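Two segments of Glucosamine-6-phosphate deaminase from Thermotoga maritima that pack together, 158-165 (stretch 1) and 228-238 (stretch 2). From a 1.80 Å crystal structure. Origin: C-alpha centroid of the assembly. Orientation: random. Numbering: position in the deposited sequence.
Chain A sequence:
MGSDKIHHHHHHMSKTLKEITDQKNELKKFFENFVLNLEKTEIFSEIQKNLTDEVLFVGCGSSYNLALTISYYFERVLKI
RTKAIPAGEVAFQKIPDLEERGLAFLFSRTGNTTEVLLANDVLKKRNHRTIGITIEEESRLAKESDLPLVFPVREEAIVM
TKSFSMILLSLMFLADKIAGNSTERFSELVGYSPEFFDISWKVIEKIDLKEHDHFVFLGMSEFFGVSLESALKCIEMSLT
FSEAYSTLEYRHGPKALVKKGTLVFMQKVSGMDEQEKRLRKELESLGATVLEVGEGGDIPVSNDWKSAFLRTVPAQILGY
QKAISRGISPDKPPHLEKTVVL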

# COMPACT_ATOMS: atom_id res chain seq x y z
N ILE A 158 11.81 -10.32 -1.89
CA ILE A 158 11.99 -9.24 -2.84
C ILE A 158 10.73 -8.36 -2.81
O ILE A 158 10.82 -7.14 -2.70
CB ILE A 158 12.13 -9.75 -4.34
CG1 ILE A 158 13.39 -10.57 -4.49
CG2 ILE A 158 12.16 -8.58 -5.34
CD1 ILE A 158 14.53 -10.04 -3.60
N VAL A 159 9.56 -8.98 -2.93
CA VAL A 159 8.32 -8.22 -2.92
C VAL A 159 7.87 -7.82 -1.53
O VAL A 159 7.87 -8.63 -0.58
CB VAL A 159 7.21 -9.03 -3.62
CG1 VAL A 159 5.89 -8.25 -3.64
CG2 VAL A 159 7.66 -9.33 -5.04
N MSE A 160 7.53 -6.53 -1.39
CA MSE A 160 7.04 -6.05 -0.10
C MSE A 160 5.63 -6.54 0.10
O MSE A 160 4.80 -6.45 -0.80
CB MSE A 160 7.08 -4.51 -0.07
CG MSE A 160 8.43 -4.01 0.32
SE MSE A 160 8.54 -2.02 0.18
CE MSE A 160 6.89 -1.71 1.15
N THR A 161 5.35 -7.04 1.31
CA THR A 161 4.04 -7.55 1.61
C THR A 161 3.62 -6.94 2.95
O THR A 161 3.04 -5.83 2.99
CB THR A 161 4.00 -9.17 1.66
OG1 THR A 161 5.02 -9.67 2.55
CG2 THR A 161 4.24 -9.72 0.26
N LYS A 162 3.95 -7.63 4.02
CA LYS A 162 3.58 -7.20 5.37
C LYS A 162 4.17 -5.86 5.79
O LYS A 162 3.57 -5.15 6.58
CB LYS A 162 4.02 -8.25 6.40
CG LYS A 162 5.52 -8.38 6.58
CD LYS A 162 5.80 -9.58 7.53
CE LYS A 162 7.14 -9.50 8.24
NZ LYS A 162 7.43 -10.68 9.16
N SER A 163 5.33 -5.48 5.24
CA SER A 163 5.92 -4.22 5.64
C SER A 163 5.04 -3.03 5.19
O SER A 163 4.99 -2.01 5.88
CB SER A 163 7.35 -4.03 5.05
OG SER A 163 7.34 -4.02 3.65
N PHE A 164 4.37 -3.19 4.06
CA PHE A 164 3.52 -2.08 3.59
C PHE A 164 2.38 -1.89 4.64
O PHE A 164 2.14 -0.80 5.19
CB PHE A 164 2.94 -2.46 2.23
CG PHE A 164 1.94 -1.45 1.68
CD1 PHE A 164 0.60 -1.47 2.09
CD2 PHE A 164 2.36 -0.49 0.76
CE1 PHE A 164 -0.30 -0.58 1.60
CE2 PHE A 164 1.44 0.45 0.25
CZ PHE A 164 0.12 0.40 0.66
N SER A 165 1.71 -3.00 4.94
CA SER A 165 0.58 -2.95 5.88
C SER A 165 1.00 -2.51 7.24
O SER A 165 0.33 -1.68 7.89
CB SER A 165 -0.06 -4.34 5.99
OG SER A 165 -0.54 -4.77 4.71
N LEU A 228 -3.02 1.02 -6.23
CA LEU A 228 -1.73 1.09 -6.94
C LEU A 228 -0.80 0.02 -6.43
O LEU A 228 -0.10 -0.66 -7.23
CB LEU A 228 -1.03 2.42 -6.74
CG LEU A 228 -1.05 3.44 -7.86
CD1 LEU A 228 0.00 4.49 -7.43
CD2 LEU A 228 -0.73 2.86 -9.31
N GLU A 229 -0.75 -0.12 -5.10
CA GLU A 229 0.09 -1.12 -4.48
C GLU A 229 -0.42 -2.53 -4.91
O GLU A 229 0.40 -3.41 -5.25
CB GLU A 229 0.05 -0.99 -2.93
CG GLU A 229 0.81 -2.09 -2.14
CD GLU A 229 2.33 -2.19 -2.42
OE1 GLU A 229 2.83 -1.40 -3.25
OE2 GLU A 229 2.97 -3.04 -1.79
N SER A 230 -1.75 -2.70 -4.99
CA SER A 230 -2.27 -4.03 -5.39
C SER A 230 -1.76 -4.41 -6.81
O SER A 230 -1.29 -5.54 -7.07
CB SER A 230 -3.77 -3.99 -5.39
OG SER A 230 -4.23 -3.91 -4.04
N ALA A 231 -1.85 -3.47 -7.73
CA ALA A 231 -1.38 -3.76 -9.08
C ALA A 231 0.08 -4.12 -9.09
O ALA A 231 0.50 -5.07 -9.78
CB ALA A 231 -1.68 -2.55 -10.01
N LEU A 232 0.88 -3.43 -8.28
CA LEU A 232 2.30 -3.70 -8.30
C LEU A 232 2.59 -5.11 -7.76
O LEU A 232 3.52 -5.83 -8.25
CB LEU A 232 3.04 -2.63 -7.47
CG LEU A 232 4.54 -2.89 -7.31
CD1 LEU A 232 5.12 -2.81 -8.71
CD2 LEU A 232 5.25 -1.85 -6.45
N LYS A 233 1.83 -5.55 -6.75
CA LYS A 233 2.07 -6.90 -6.22
C LYS A 233 1.81 -7.93 -7.31
O LYS A 233 2.57 -8.91 -7.42
CB LYS A 233 1.14 -7.21 -5.03
CG LYS A 233 1.15 -6.23 -3.86
CD LYS A 233 2.47 -6.13 -3.10
CE LYS A 233 3.57 -5.28 -3.86
NZ LYS A 233 4.57 -4.66 -2.89
N CYS A 234 0.75 -7.76 -8.08
CA CYS A 234 0.47 -8.76 -9.11
C CYS A 234 1.41 -8.67 -10.27
O CYS A 234 1.63 -9.68 -10.97
CB CYS A 234 -0.93 -8.67 -9.60
SG CYS A 234 -2.09 -9.13 -8.22
N ILE A 235 1.97 -7.48 -10.49
CA ILE A 235 2.93 -7.35 -11.58
C ILE A 235 4.18 -8.06 -11.17
O ILE A 235 4.66 -8.93 -11.90
CB ILE A 235 3.25 -5.84 -11.90
CG1 ILE A 235 2.06 -5.21 -12.63
CG2 ILE A 235 4.54 -5.74 -12.74
CD1 ILE A 235 1.99 -3.60 -12.62
N GLU A 236 4.70 -7.75 -9.99
CA GLU A 236 5.92 -8.35 -9.55
C GLU A 236 5.82 -9.85 -9.26
O GLU A 236 6.70 -10.63 -9.66
CB GLU A 236 6.43 -7.70 -8.28
CG GLU A 236 6.85 -6.23 -8.39
CD GLU A 236 7.23 -5.64 -7.02
OE1 GLU A 236 6.51 -5.91 -6.03
OE2 GLU A 236 8.22 -4.90 -6.90
N MSE A 237 4.77 -10.26 -8.56
CA MSE A 237 4.70 -11.68 -8.16
C MSE A 237 4.36 -12.65 -9.25
O MSE A 237 4.95 -13.75 -9.31
CB MSE A 237 3.65 -11.86 -7.04
CG MSE A 237 4.09 -11.28 -5.75
SE MSE A 237 2.57 -11.64 -4.40
CE MSE A 237 3.16 -10.59 -2.98
N SER A 238 3.41 -12.24 -10.07
CA SER A 238 2.85 -13.12 -11.07
C SER A 238 3.04 -12.78 -12.52
O SER A 238 2.56 -13.51 -13.38
CB SER A 238 1.35 -13.24 -10.79
OG SER A 238 0.60 -12.19 -11.41
O HOH W 1 10.59 -4.94 -5.02
O HOH W 2 7.37 -4.50 -3.69

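The loop at Val 159, Met 160 and Thr 161, with Phe 164 from the helix that follows, packs against helix 228-238, and the direct polar contact centres on Lys 233. The CA-to-CB bond of Lys 233 points sideways, but its chain folds back through chi1 and chi2 in m and chi3 in p before straightening at chi4 (154°), which brings the ammonium group to the loop. There NZ donates to Met 160 O at 2.8 Å, the one direct hydrogen bond between the stretches. The same NZ is held from within its own helix by a short salt bridge to Glu 229 OE2 (2.5 Å), one turn earlier, and lies 3.9 Å from Glu 236 OE1, a long salt bridge. The CA-to-CB bond of Glu 229 points toward the other stretch, and the chain turns at chi2 (p); that bend carries its carboxylate to the lysine while CG sits over one face of the Phe 164 ring, 3.7 Å from the ring centroid and 17° off the normal, a CH-pi contact. Phe 164, with chi1 at t, also points toward the helix.

Water 2 accepts from Met 160 N (3.1 Å) and Lys 233 NZ (2.9 Å) and donates to Glu 236 OE1 (2.9 Å), so both backbone polar atoms of Met 160 are engaged. Water 1 donates to Ile 158 O (3.2 Å) and Glu 236 OE2 (3.0 Å), so each carboxylate oxygen of Glu 236 meets a water.

Val 159, buried and in the t rotamer, points toward the helix and has the largest covered area. Its CG1 lies 3.8 Å from Lys 233 CE, 3.4 Å from Glu 236 OE1 and 3.7 Å from Met 237 CE. Met 237, a selenomethionine, starts sideways; its extended chi2 and chi3 (both t) carry CE to the loop, where it also approaches Thr 161 CG2 at 3.5 Å.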